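Local atomic coordinates of cupin 2 conserved barrel domain protein (Leptotrichia buccalis, PDB entry 3RNS), a protein that is of unknown function but has the conserved beta-barrel of the cupin superfamily, in two barrel-like halves on a single chain. Residues Y61-G66 with D99-I104; N16-S21 with I39-L44; G82-I87 with F129-V134; K22-V27 with K46-T51. All coordinates share one frame; numbering follows the deposited sequence. Where two conformers were deposited one is given.

Interaction 1: Y61-G66 with D99-I104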
loop_
_atom_site.group_PDB
_atom_site.type_symbol
_atom_site.label_atom_id
_atom_site.label_comp_id
_atom_site.label_asym_id
_atom_site.label_seq_id
_atom_site.Cartn_x
_atom_site.Cartn_y
_atom_site.Cartn_z
ATOM N N TYR A 61 4.300 -6.724 0.267
ATOM C CA TYR A 61 3.068 -6.853 0.998
ATOM C C TYR A 61 3.005 -5.802 2.050
ATOM O O TYR A 61 4.008 -5.604 2.778
ATOM C CB TYR A 61 3.015 -8.219 1.683
ATOM C CG TYR A 61 2.831 -9.332 0.680
ATOM C CD1 TYR A 61 1.583 -9.595 0.155
ATOM C CD2 TYR A 61 3.917 -10.073 0.209
ATOM C CE1 TYR A 61 1.378 -10.579 -0.774
ATOM C CE2 TYR A 61 3.726 -11.072 -0.732
ATOM C CZ TYR A 61 2.447 -11.311 -1.210
ATOM O OH TYR A 61 2.210 -12.247 -2.165
ATOM N N TYR A 62 1.854 -5.143 2.141
ATOM C CA TYR A 62 1.529 -4.290 3.297
ATOM C C TYR A 62 0.305 -4.878 3.978
ATOM O O TYR A 62 -0.740 -5.098 3.329
ATOM C CB TYR A 62 1.290 -2.831 2.856
ATOM C CG TYR A 62 0.841 -1.967 4.018
ATOM C CD1 TYR A 62 1.732 -1.656 5.054
ATOM C CD2 TYR A 62 -0.468 -1.556 4.153
ATOM C CE1 TYR A 62 1.350 -0.940 6.141
ATOM C CE2 TYR A 62 -0.864 -0.789 5.277
ATOM C CZ TYR A 62 0.057 -0.510 6.259
ATOM O OH TYR A 62 -0.253 0.214 7.363
ATOM N N CYS A 63 0.417 -5.172 5.272
ATOM C CA CYS A 63 -0.675 -5.796 6.022
ATOM C C CYS A 63 -1.516 -4.723 6.694
ATOM O O CYS A 63 -0.995 -3.894 7.479
ATOM C CB CYS A 63 -0.106 -6.766 7.059
ATOM S SG CYS A 63 -1.316 -7.464 8.123
ATOM N N PHE A 64 -2.806 -4.714 6.387
ATOM C CA PHE A 64 -3.719 -3.764 6.979
ATOM C C PHE A 64 -4.788 -4.387 7.896
ATOM O O PHE A 64 -5.720 -3.701 8.314
ATOM C CB PHE A 64 -4.306 -2.847 5.865
ATOM C CG PHE A 64 -5.171 -3.538 4.824
ATOM C CD1 PHE A 64 -4.617 -4.067 3.638
ATOM C CD2 PHE A 64 -6.561 -3.560 4.976
ATOM C CE1 PHE A 64 -5.415 -4.640 2.721
ATOM C CE2 PHE A 64 -7.364 -4.114 4.018
ATOM C CZ PHE A 64 -6.803 -4.673 2.899
ATOM N N ASN A 65 -4.640 -5.660 8.240
ATOM C CA ASN A 65 -5.541 -6.310 9.202
ATOM C C ASN A 65 -4.972 -7.647 9.549
ATOM O O ASN A 65 -4.534 -8.417 8.660
ATOM C CB ASN A 65 -6.967 -6.570 8.646
ATOM C CG ASN A 65 -8.027 -6.734 9.766
ATOM O OD1 ASN A 65 -8.415 -5.767 10.404
ATOM N ND2 ASN A 65 -8.532 -7.954 9.951
ATOM N N GLY A 66 -5.060 -7.953 10.836
ATOM C CA GLY A 66 -4.800 -9.290 11.308
ATOM C C GLY A 66 -3.350 -9.650 11.438
ATOM O O GLY A 66 -2.468 -8.786 11.524
ATOM N N ASP A 99 -5.507 -15.262 11.810
ATOM C CA ASP A 99 -6.839 -14.710 12.022
ATOM C C ASP A 99 -7.246 -14.119 10.637
ATOM O O ASP A 99 -6.771 -14.616 9.599
ATOM C CB ASP A 99 -6.768 -13.645 13.112
ATOM C CG ASP A 99 -5.728 -12.595 12.815
ATOM O OD1 ASP A 99 -5.413 -12.388 11.601
ATOM O OD2 ASP A 99 -5.222 -11.981 13.789
ATOM N N ASN A 100 -8.087 -13.088 10.576
ATOM C CA ASN A 100 -8.462 -12.532 9.254
ATOM C C ASN A 100 -7.372 -11.581 8.738
ATOM O O ASN A 100 -7.306 -10.440 9.133
ATOM C CB ASN A 100 -9.794 -11.824 9.356
ATOM C CG ASN A 100 -10.326 -11.317 7.981
ATOM O OD1 ASN A 100 -11.245 -10.508 7.986
ATOM N ND2 ASN A 100 -9.777 -11.796 6.827
ATOM N N LEU A 101 -6.499 -12.104 7.886
ATOM C CA LEU A 101 -5.326 -11.407 7.401
ATOM C C LEU A 101 -5.669 -10.688 6.116
ATOM O O LEU A 101 -6.211 -11.291 5.199
ATOM C CB LEU A 101 -4.219 -12.408 7.148
ATOM C CG LEU A 101 -2.931 -11.794 6.651
ATOM C CD1 LEU A 101 -2.313 -10.817 7.713
ATOM C CD2 LEU A 101 -2.006 -12.923 6.251
ATOM N N LYS A 102 -5.391 -9.390 6.069
ATOM C CA LYS A 102 -5.650 -8.627 4.865
ATOM C C LYS A 102 -4.361 -7.979 4.401
ATOM O O LYS A 102 -3.581 -7.433 5.206
ATOM C CB LYS A 102 -6.745 -7.582 5.091
ATOM C CG LYS A 102 -8.107 -8.232 5.465
ATOM C CD LYS A 102 -9.185 -7.217 5.581
ATOM C CE LYS A 102 -10.516 -7.850 6.040
ATOM N NZ LYS A 102 -11.538 -6.762 6.129
ATOM N N LEU A 103 -4.137 -8.002 3.099
ATOM C CA LEU A 103 -2.838 -7.612 2.546
ATOM C C LEU A 103 -3.046 -6.812 1.306
ATOM O O LEU A 103 -3.955 -7.140 0.490
ATOM C CB LEU A 103 -2.059 -8.859 2.181
ATOM C CG LEU A 103 -1.644 -9.873 3.252
ATOM C CD1 LEU A 103 -1.073 -11.089 2.596
ATOM C CD2 LEU A 103 -0.656 -9.253 4.259
ATOM N N ILE A 104 -2.226 -5.774 1.117
ATOM C CA ILE A 104 -2.019 -5.191 -0.191
ATOM C C ILE A 104 -0.813 -5.919 -0.792
ATOM O O ILE A 104 0.235 -6.000 -0.154
ATOM C CB ILE A 104 -1.679 -3.662 -0.146
ATOM C CG1 ILE A 104 -2.696 -2.868 0.671
ATOM C CG2 ILE A 104 -1.573 -3.128 -1.582
ATOM C CD1 ILE A 104 -2.407 -1.359 0.762
#
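Phe-64 holds CG between its backbone N and carbonyl carbon (chi1 64°), which starts the ring back toward Lys-102; the lysine CG is anti to its own carbonyl carbon (chi1 -62°), the direction in which its extended chain leaves. The pair joins two antiparallel strands, 59-65 and 101-108, inside the larger sheet of the N-terminal barrel, which is built like the C-terminal cupin domain. Lys-102 CB lies 3.8 Å from the centroid of the Phe-64 ring and only 18° off the ring normal, which identifies a CH-pi contact over the face, displaced toward the rim. Lys-102 NZ is bonded to Ile-19 O and Asn-16 OD1. The register is fixed at the hydrogen-bonded pair Tyr-62 and Ile-104, where Ile-104 N reaches Tyr-62 O at 2.7 Å. Cys-63 and Leu-103 form the next, non-hydrogen-bonded pair, with Cys-63 CB 3.8 Å from Leu-103 CD2, and Cys-63 SG meets Leu-101 CD1. On the face of Tyr-62, the Ile-104 CD1 methyl meets the ring edge near its plane, 3.9 Å from Tyr-62 CD2. At the loop end, Asn-65 donates from ND2 to Asn-100 O at 2.9 Å, slightly tilted from the carbonyl plane.

Interaction 2: N16-S21 with I39-L44; sequences NRLITS and ISLFSL. With ACT (acetate ion), chain B.
Apolar contact is carried by Ile-19, whose CD1 sits 4.0 Å from Leu-41 CB. CG1 of Ile-19 is anti to the backbone N (chi1 -168°), and it lies 3.9 Å from Ser-43 CB. A looser touch, Leu-18 CD2 to Leu-41 CD1 at 4.3 Å, adds to this. Ile-19 CD1 also packs on a polar atom, the carbonyl Leu-41 O, at 3.6 Å. Leu-18 ends helix 15-18 and Ile-19 is the first residue beyond it; from there the chain runs over one face of strand 37-44 in the N-terminal barrel: the touching parts point within 25° of each other, and no backbone hydrogen bond joins them. Phe-64 of the same sheet also packs against both Ile-19 and Leu-41. Polar contact is concentrated in two hydroxyls. Ser-21 OG and Ser-43 OG are 2.7 Å apart in a hydrogen bond that either could donate; Ser-43 OG is anti to its backbone N (chi1 177°) and is gripped a second time by Asn-100 ND2. The remaining bond is to a small ion: Ser-40 OG donates to OXT of an acetate, probably from the crystallisation liquor, at 3.0 Å, and the acetate CH3 comes within 4.1 Å of Phe-42 CZ.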
loop_
_atom_site.group_PDB
_atom_site.type_symbol
_atom_site.label_atom_id
_atom_site.label_comp_id
_atom_site.label_asym_id
_atom_site.label_seq_id
_atom_site.Cartn_x
_atom_site.Cartn_y
_atom_site.Cartn_z
ATOM N N ASN A 16 -10.220 -1.990 4.445
ATOM C CA ASN A 16 -10.762 -2.888 5.428
ATOM C C ASN A 16 -12.282 -3.207 5.221
ATOM O O ASN A 16 -12.754 -4.322 5.457
ATOM C CB ASN A 16 -10.467 -2.377 6.860
ATOM C CG ASN A 16 -9.903 -3.479 7.720
ATOM O OD1 ASN A 16 -10.398 -4.648 7.705
ATOM N ND2 ASN A 16 -8.763 -3.173 8.367
ATOM N N ARG A 17 -13.024 -2.240 4.714
ATOM C CA ARG A 17 -14.420 -2.429 4.425
ATOM C C ARG A 17 -14.572 -2.969 3.007
ATOM O O ARG A 17 -15.528 -3.662 2.721
ATOM C CB ARG A 17 -15.159 -1.065 4.538
ATOM C CG ARG A 17 -16.572 -1.087 4.166
ATOM C CD ARG A 17 -17.333 -1.989 5.198
ATOM N NE ARG A 17 -18.741 -2.119 4.861
ATOM C CZ ARG A 17 -19.247 -2.972 3.993
ATOM N NH1 ARG A 17 -18.489 -3.839 3.325
ATOM N NH2 ARG A 17 -20.540 -2.970 3.800
ATOM N N LEU A 18 -13.678 -2.584 2.101
ATOM C CA LEU A 18 -13.840 -2.955 0.669
ATOM C C LEU A 18 -13.700 -4.433 0.481
ATOM O O LEU A 18 -14.405 -5.011 -0.306
ATOM C CB LEU A 18 -12.831 -2.263 -0.224
ATOM C CG LEU A 18 -13.019 -2.439 -1.744
ATOM C CD1 LEU A 18 -14.370 -1.907 -2.315
ATOM C CD2 LEU A 18 -11.900 -1.739 -2.390
ATOM N N ILE A 19 -12.801 -5.063 1.213
ATOM C CA ILE A 19 -12.508 -6.484 0.988
ATOM C C ILE A 19 -12.621 -7.243 2.305
ATOM O O ILE A 19 -12.023 -6.885 3.326
ATOM C CB ILE A 19 -11.114 -6.731 0.284
ATOM C CG1 ILE A 19 -10.982 -8.183 -0.196
ATOM C CG2 ILE A 19 -9.879 -6.335 1.212
ATOM C CD1 ILE A 19 -9.996 -8.407 -1.375
ATOM N N THR A 20 -13.405 -8.299 2.264
ATOM C CA THR A 20 -13.712 -9.078 3.423
ATOM C C THR A 20 -13.783 -10.569 2.968
ATOM O O THR A 20 -13.949 -10.847 1.775
ATOM C CB THR A 20 -15.105 -8.592 4.057
ATOM O OG1 THR A 20 -16.164 -8.966 3.189
ATOM C CG2 THR A 20 -15.199 -7.057 4.302
ATOM N N SER A 21 -13.584 -11.501 3.894
ATOM C CA SER A 21 -13.753 -12.936 3.623
ATOM C C SER A 21 -14.618 -13.595 4.717
ATOM O O SER A 21 -14.591 -13.188 5.861
ATOM C CB SER A 21 -12.387 -13.637 3.489
ATOM O OG SER A 21 -11.433 -13.198 4.441
ATOM N N ILE A 39 -1.222 -3.807 -8.425
ATOM C CA ILE A 39 -1.534 -3.758 -7.019
ATOM C C ILE A 39 -2.822 -4.563 -6.844
ATOM O O ILE A 39 -3.788 -4.307 -7.577
ATOM C CB ILE A 39 -1.842 -2.332 -6.496
ATOM C CG1 ILE A 39 -0.678 -1.343 -6.701
ATOM C CG2 ILE A 39 -2.127 -2.384 -5.003
ATOM C CD1 ILE A 39 -1.010 0.154 -6.210
ATOM N N SER A 40 -2.808 -5.515 -5.908
ATOM C CA SER A 40 -3.978 -6.306 -5.575
ATOM C C SER A 40 -4.201 -6.277 -4.087
ATOM O O SER A 40 -3.246 -6.029 -3.340
ATOM C CB SER A 40 -3.796 -7.759 -6.041
ATOM O OG SER A 40 -3.914 -7.791 -7.437
ATOM N N LEU A 41 -5.451 -6.534 -3.681
ATOM C CA LEU A 41 -5.829 -6.780 -2.308
ATOM C C LEU A 41 -6.238 -8.245 -2.070
ATOM O O LEU A 41 -6.841 -8.894 -2.934
ATOM C CB LEU A 41 -6.988 -5.862 -1.912
ATOM C CG LEU A 41 -6.870 -4.372 -2.163
ATOM C CD1 LEU A 41 -8.166 -3.841 -1.732
ATOM C CD2 LEU A 41 -5.700 -3.745 -1.301
ATOM N N PHE A 42 -5.873 -8.754 -0.894
ATOM C CA PHE A 42 -6.234 -10.077 -0.410
ATOM C C PHE A 42 -6.864 -10.018 0.953
ATOM O O PHE A 42 -6.411 -9.235 1.812
ATOM C CB PHE A 42 -4.980 -10.943 -0.294
ATOM C CG PHE A 42 -4.455 -11.428 -1.613
ATOM C CD1 PHE A 42 -3.651 -10.630 -2.388
ATOM C CD2 PHE A 42 -4.807 -12.673 -2.087
ATOM C CE1 PHE A 42 -3.190 -11.087 -3.609
ATOM C CE2 PHE A 42 -4.330 -13.148 -3.314
ATOM C CZ PHE A 42 -3.521 -12.346 -4.060
ATOM N N SER A 43 -7.908 -10.820 1.171
ATOM C CA SER A 43 -8.403 -11.109 2.525
ATOM C C SER A 43 -8.454 -12.605 2.707
ATOM O O SER A 43 -9.103 -13.305 1.918
ATOM C CB SER A 43 -9.790 -10.496 2.733
ATOM O OG SER A 43 -10.326 -10.806 4.001
ATOM N N LEU A 44 -7.717 -13.111 3.694
ATOM C CA LEU A 44 -7.639 -14.527 3.983
ATOM C C LEU A 44 -8.341 -14.824 5.294
ATOM O O LEU A 44 -8.044 -14.201 6.300
ATOM C CB LEU A 44 -6.183 -14.964 4.154
ATOM C CG LEU A 44 -5.265 -15.084 2.964
ATOM C CD1 LEU A 44 -5.004 -13.700 2.379
ATOM C CD2 LEU A 44 -3.945 -15.768 3.415
HETATM C C ACT B . -4.339 -11.211 -8.283
HETATM O O ACT B . -4.725 -12.335 -8.731
HETATM O OXT ACT B . -5.226 -10.340 -8.190
HETATM C CH3 ACT B . -2.917 -10.957 -7.886
#

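Interaction 3: G82-I87 with F129-V134; sequences GDFLEI and FNLAEV
Phe-84 O meets Phe-129 in two ways: it accepts the N-H at 3.0 Å, in the carbonyl plane, and it also lies over a face of the ring as a packing contact, 3.6 Å from Phe-129 CD1. CG stands between the backbone N and the carbonyl carbon (chi1 55°), which starts the ring off on the side of Phe-84 O. The two phenylalanine side chains lie side by side and point the same way, Phe-84 CD1 meeting Phe-129 CZ at 3.5 Å, but with planes 58° apart the rings are oblique to each other. Phe-84 N returns a bond to Phe-129 O at 2.8 Å, making a hydrogen-bonded antiparallel pair that adds the short strand 129-130 to the outer side of strand 83-87, at the margin of the larger sheet of the N-terminal barrel. An alanine in place of Phe-129 would probably leave a gap beside Phe-84 CD1 and take the ring cover from Phe-84 O, although the backbone bonds could persist. Past the strand, Leu-131 N donates almost straight to Gly-82 O (3.0 Å, 172° at the hydrogen), while Leu-131 CD1 packs 3.9 Å from Phe-84 CB. A water bonded to the same Gly-82 O accepts the N-H of Ala-132. The 3-10 segment 132-134 follows, and Asn-130 OD1, from just before it, accepts the N-H of Glu-133 at 3.0 Å in an Asx motif.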
loop_
_atom_site.group_PDB
_atom_site.type_symbol
_atom_site.label_atom_id
_atom_site.label_comp_id
_atom_site.label_asym_id
_atom_site.label_seq_id
_atom_site.Cartn_x
_atom_site.Cartn_y
_atom_site.Cartn_z
ATOM N N GLY A 82 0.063 -3.172 9.935
ATOM C CA GLY A 82 1.090 -2.132 9.858
ATOM C C GLY A 82 2.430 -2.543 9.269
ATOM O O GLY A 82 3.318 -1.698 9.035
ATOM N N ASP A 83 2.611 -3.829 9.036
ATOM C CA ASP A 83 3.895 -4.323 8.580
ATOM C C ASP A 83 4.006 -4.341 7.061
ATOM O O ASP A 83 3.027 -4.597 6.365
ATOM C CB ASP A 83 4.131 -5.727 9.038
ATOM C CG ASP A 83 4.479 -5.827 10.515
ATOM O OD1 ASP A 83 4.930 -4.831 11.125
ATOM O OD2 ASP A 83 4.331 -6.950 11.039
ATOM N N PHE A 84 5.245 -4.159 6.604
ATOM C CA PHE A 84 5.652 -4.260 5.229
ATOM C C PHE A 84 6.686 -5.367 5.092
ATOM O O PHE A 84 7.548 -5.521 5.979
ATOM C CB PHE A 84 6.267 -2.937 4.847
ATOM C CG PHE A 84 6.612 -2.825 3.409
ATOM C CD1 PHE A 84 7.898 -3.074 2.968
ATOM C CD2 PHE A 84 5.646 -2.479 2.500
ATOM C CE1 PHE A 84 8.209 -2.927 1.598
ATOM C CE2 PHE A 84 5.944 -2.360 1.141
ATOM C CZ PHE A 84 7.221 -2.569 0.701
ATOM N N LEU A 85 6.594 -6.126 3.998
ATOM C CA LEU A 85 7.523 -7.180 3.689
ATOM C C LEU A 85 7.803 -7.257 2.183
ATOM O O LEU A 85 6.871 -7.195 1.379
ATOM C CB LEU A 85 6.928 -8.528 4.135
ATOM C CG LEU A 85 7.725 -9.830 3.882
ATOM C CD1 LEU A 85 9.017 -9.853 4.675
ATOM C CD2 LEU A 85 6.871 -10.983 4.272
ATOM N N GLU A 86 9.079 -7.409 1.828
ATOM C CA GLU A 86 9.513 -7.663 0.466
ATOM C C GLU A 86 9.901 -9.124 0.327
ATOM O O GLU A 86 10.577 -9.678 1.190
ATOM C CB GLU A 86 10.745 -6.840 0.079
ATOM C CG GLU A 86 11.415 -7.386 -1.202
ATOM C CD GLU A 86 12.615 -6.578 -1.750
ATOM O OE1 GLU A 86 12.909 -5.469 -1.276
ATOM O OE2 GLU A 86 13.260 -7.079 -2.704
ATOM N N ILE A 87 9.476 -9.726 -0.784
ATOM C CA ILE A 87 9.855 -11.094 -1.165
ATOM C C ILE A 87 10.489 -11.006 -2.545
ATOM O O ILE A 87 9.838 -10.655 -3.527
ATOM C CB ILE A 87 8.621 -12.035 -1.168
ATOM C CG1 ILE A 87 7.919 -11.955 0.201
ATOM C CG2 ILE A 87 9.027 -13.451 -1.502
ATOM C CD1 ILE A 87 6.895 -12.984 0.483
ATOM N N PHE A 129 8.617 -5.377 8.771
ATOM C CA PHE A 129 8.793 -4.283 9.704
ATOM C C PHE A 129 7.610 -3.306 9.677
ATOM O O PHE A 129 6.930 -3.168 8.648
ATOM C CB PHE A 129 10.104 -3.538 9.389
ATOM C CG PHE A 129 10.194 -3.060 7.978
ATOM C CD1 PHE A 129 10.649 -3.904 6.980
ATOM C CD2 PHE A 129 9.813 -1.783 7.646
ATOM C CE1 PHE A 129 10.699 -3.488 5.666
ATOM C CE2 PHE A 129 9.878 -1.346 6.352
ATOM C CZ PHE A 129 10.335 -2.200 5.351
ATOM N N ASN A 130 7.398 -2.602 10.788
ATOM C CA ASN A 130 6.339 -1.606 10.874
ATOM C C ASN A 130 6.706 -0.417 10.014
ATOM O O ASN A 130 7.760 0.199 10.176
ATOM C CB ASN A 130 6.059 -1.206 12.339
ATOM C CG ASN A 130 4.901 -0.227 12.462
ATOM O OD1 ASN A 130 5.061 0.986 12.262
ATOM N ND2 ASN A 130 3.718 -0.748 12.737
ATOM N N LEU A 131 5.821 -0.084 9.070
ATOM C CA LEU A 131 6.108 0.926 8.084
ATOM C C LEU A 131 6.067 2.345 8.665
ATOM O O LEU A 131 6.962 3.134 8.397
ATOM C CB LEU A 131 5.108 0.791 6.940
ATOM C CG LEU A 131 5.460 1.359 5.607
ATOM C CD1 LEU A 131 6.818 0.896 5.173
ATOM C CD2 LEU A 131 4.381 0.930 4.637
ATOM N N ALA A 132 5.042 2.657 9.466
ATOM C CA ALA A 132 4.870 3.996 10.036
ATOM C C ALA A 132 6.087 4.401 10.891
ATOM O O ALA A 132 6.546 5.576 10.902
ATOM C CB ALA A 132 3.531 4.071 10.872
ATOM N N GLU A 133 6.633 3.418 11.584
ATOM C CA GLU A 133 7.747 3.701 12.479
ATOM C C GLU A 133 9.072 3.957 11.746
ATOM O O GLU A 133 10.028 4.386 12.336
ATOM C CB GLU A 133 7.888 2.605 13.521
ATOM C CG GLU A 133 7.614 3.091 14.962
ATOM C CD GLU A 133 6.118 3.205 15.359
ATOM O OE1 GLU A 133 5.864 3.894 16.383
ATOM O OE2 GLU A 133 5.215 2.612 14.685
ATOM N N VAL A 134 9.111 3.757 10.448
ATOM C CA VAL A 134 10.354 3.948 9.702
ATOM C C VAL A 134 10.663 5.426 9.408
ATOM O O VAL A 134 11.810 5.798 9.157
ATOM C CB VAL A 134 10.288 3.054 8.424
ATOM C CG1 VAL A 134 10.629 3.805 7.170
ATOM C CG2 VAL A 134 11.135 1.841 8.626
HETATM O O HOH W 1 2.565 0.932 9.561
HETATM O O HOH W 2 3.346 -3.641 12.647
#

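Interaction 4: K22-V27 with K46-T51; sequences KEAEVV and KDEEIT
Val-26 and Glu-48 cross at a slant, the first side-chain bond of each pointing toward the other segment, and Val-26 CG2 rests 3.7 Å from Glu-48 CB. The other branch of the valine, CG1, is anti to the backbone N and meets Ile-50 CG2, also at 3.7 Å, the two side chains standing at about a right angle. Glu-48 does not extend: the bend at chi2 (-62°) turns CD toward Ala-24, and OE2 then lies 3.5 Å from Ala-24 CA. On the other branch OE1 lies 3.4 Å from Ala-24 O, and since both are acceptors this is close packing without a bond. Val-26 and Ile-50 lie on the edge strands of two sheets of the N-terminal barrel, strand 26-33 being outermost in the larger one and strand 49-52 in the smaller; Ala-24 and Glu-48 are in the loops that lead into them. Ile-50 also packs on Phe-42 and Leu-44. An alanine in place of Glu-48 would probably open a gap beside Ala-24, which would lose the cover of CG and the carboxylate, while the CB contact with Val-26 could remain. Ala-24 is set by a type II turn from Lys-22 to Glu-25, in which it takes the positive phi of 65° usual for the third position. No direct hydrogen bond spans the segments; a water does so, accepting from Ala-24 N at 2.8 Å and donating to Lys-46 O at 3.0 Å.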
loop_
_atom_site.group_PDB
_atom_site.type_symbol
_atom_site.label_atom_id
_atom_site.label_comp_id
_atom_site.label_asym_id
_atom_site.label_seq_id
_atom_site.Cartn_x
_atom_site.Cartn_y
_atom_site.Cartn_z
ATOM N N LYS A 22 -15.427 -14.559 4.350
ATOM C CA LYS A 22 -16.118 -15.402 5.341
ATOM C C LYS A 22 -15.249 -16.605 5.658
ATOM O O LYS A 22 -14.173 -16.764 5.070
ATOM C CB LYS A 22 -17.463 -15.850 4.790
ATOM C CG LYS A 22 -18.450 -14.688 4.653
ATOM C CD LYS A 22 -19.636 -15.053 3.736
ATOM C CE LYS A 22 -19.206 -15.247 2.282
ATOM N NZ LYS A 22 -20.131 -14.647 1.277
ATOM N N GLU A 23 -15.711 -17.472 6.565
ATOM C CA GLU A 23 -14.918 -18.649 6.994
ATOM C C GLU A 23 -14.433 -19.432 5.799
ATOM O O GLU A 23 -15.180 -19.673 4.880
ATOM C CB GLU A 23 -15.699 -19.643 7.908
ATOM C CG GLU A 23 -14.764 -20.759 8.512
ATOM C CD GLU A 23 -15.471 -21.937 9.214
ATOM O OE1 GLU A 23 -16.692 -22.147 9.048
ATOM O OE2 GLU A 23 -14.765 -22.676 9.926
ATOM N N ALA A 24 -13.172 -19.846 5.840
ATOM C CA ALA A 24 -12.572 -20.723 4.827
ATOM C C ALA A 24 -12.447 -20.141 3.385
ATOM O O ALA A 24 -12.143 -20.869 2.446
ATOM C CB ALA A 24 -13.283 -22.080 4.831
ATOM N N GLU A 25 -12.628 -18.834 3.225
ATOM C CA GLU A 25 -12.496 -18.185 1.930
ATOM C C GLU A 25 -11.187 -17.401 1.843
ATOM O O GLU A 25 -10.706 -16.860 2.824
ATOM C CB GLU A 25 -13.587 -17.134 1.733
ATOM C CG GLU A 25 -14.998 -17.634 1.428
ATOM C CD GLU A 25 -15.995 -16.465 1.345
ATOM O OE1 GLU A 25 -15.627 -15.285 1.647
ATOM O OE2 GLU A 25 -17.154 -16.717 0.981
ATOM N N VAL A 26 -10.651 -17.312 0.637
ATOM C CA VAL A 26 -9.633 -16.315 0.290
ATOM C C VAL A 26 -10.263 -15.474 -0.797
ATOM O O VAL A 26 -10.764 -16.003 -1.823
ATOM C CB VAL A 26 -8.333 -16.965 -0.236
ATOM C CG1 VAL A 26 -7.296 -15.898 -0.724
ATOM C CG2 VAL A 26 -7.684 -17.894 0.870
ATOM N N VAL A 27 -10.274 -14.180 -0.578
ATOM C CA VAL A 27 -10.860 -13.254 -1.522
ATOM C C VAL A 27 -9.758 -12.352 -2.024
ATOM O O VAL A 27 -8.890 -11.909 -1.247
ATOM C CB VAL A 27 -12.016 -12.443 -0.878
ATOM C CG1 VAL A 27 -12.593 -11.387 -1.895
ATOM C CG2 VAL A 27 -13.121 -13.405 -0.358
ATOM N N LYS A 46 -9.209 -16.984 8.638
ATOM C CA LYS A 46 -8.362 -17.718 9.567
ATOM C C LYS A 46 -8.025 -19.073 9.063
ATOM O O LYS A 46 -8.884 -19.796 8.608
ATOM C CB LYS A 46 -9.059 -17.862 10.907
ATOM C CG LYS A 46 -8.232 -18.612 11.928
ATOM C CD LYS A 46 -9.010 -18.773 13.250
ATOM C CE LYS A 46 -8.176 -19.485 14.295
ATOM N NZ LYS A 46 -8.442 -18.915 15.666
ATOM N N ASP A 47 -6.756 -19.396 9.148
ATOM C CA ASP A 47 -6.204 -20.688 8.782
ATOM C C ASP A 47 -6.147 -20.963 7.299
ATOM O O ASP A 47 -5.684 -22.013 6.913
ATOM C CB ASP A 47 -6.840 -21.871 9.571
ATOM C CG ASP A 47 -6.411 -21.881 11.077
ATOM O OD1 ASP A 47 -5.319 -21.356 11.440
ATOM O OD2 ASP A 47 -7.179 -22.386 11.905
ATOM N N GLU A 48 -6.562 -20.035 6.438
ATOM C CA GLU A 48 -6.377 -20.240 4.998
ATOM C C GLU A 48 -4.976 -19.846 4.607
ATOM O O GLU A 48 -4.264 -19.185 5.361
ATOM C CB GLU A 48 -7.403 -19.416 4.201
ATOM C CG GLU A 48 -8.857 -19.896 4.471
ATOM C CD GLU A 48 -9.076 -21.350 4.025
ATOM O OE1 GLU A 48 -8.876 -21.639 2.828
ATOM O OE2 GLU A 48 -9.429 -22.215 4.850
ATOM N N GLU A 49 -4.580 -20.232 3.404
ATOM C CA GLU A 49 -3.304 -19.791 2.873
ATOM C C GLU A 49 -3.280 -19.494 1.379
ATOM O O GLU A 49 -4.089 -20.005 0.616
ATOM C CB GLU A 49 -2.230 -20.815 3.200
ATOM C CG GLU A 49 -2.481 -22.186 2.676
ATOM C CD GLU A 49 -1.410 -23.168 3.157
ATOM O OE1 GLU A 49 -0.719 -23.727 2.276
ATOM O OE2 GLU A 49 -1.247 -23.363 4.399
ATOM N N ILE A 50 -2.342 -18.655 0.980
ATOM C CA ILE A 50 -2.020 -18.496 -0.423
ATOM C C ILE A 50 -0.588 -19.051 -0.595
ATOM O O ILE A 50 0.255 -18.877 0.286
ATOM C CB ILE A 50 -2.223 -17.009 -0.917
ATOM C CG1 ILE A 50 -1.210 -16.057 -0.306
ATOM C CG2 ILE A 50 -3.607 -16.470 -0.512
ATOM C CD1 ILE A 50 -1.557 -14.537 -0.450
ATOM N N THR A 51 -0.344 -19.771 -1.689
ATOM C CA THR A 51 0.996 -20.288 -2.005
ATOM C C THR A 51 1.442 -19.687 -3.318
ATOM O O THR A 51 0.646 -19.567 -4.236
ATOM C CB THR A 51 1.040 -21.818 -2.138
ATOM O OG1 THR A 51 0.051 -22.237 -3.072
ATOM C CG2 THR A 51 0.788 -22.508 -0.823
HETATM O O HOH W 3 -11.822 -19.615 8.238
#

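From the N terminus, interaction 2 closes a loop from 16-21 to 39-44, and interaction 4, closing 22-27 onto 46-51, crosses it, because 22-27 lies within that loop while 46-51 follows it. Both are complete before interaction 1 closes 61-66 onto 99-104. Interaction 3, closing 82-87 onto 129-134, crosses interaction 1 in the same way: 82-87 falls between its segments, and 129-134 comes after them, beyond the unmodelled residues 111-126. Interactions 1 and 2 meet through neighbouring strands 101-108 and 37-44, interactions 1 and 3 through 59-65 and 83-87. Interaction 4 joins the far edge of this sheet to the smaller one, about 22 Å between centres from interaction 3.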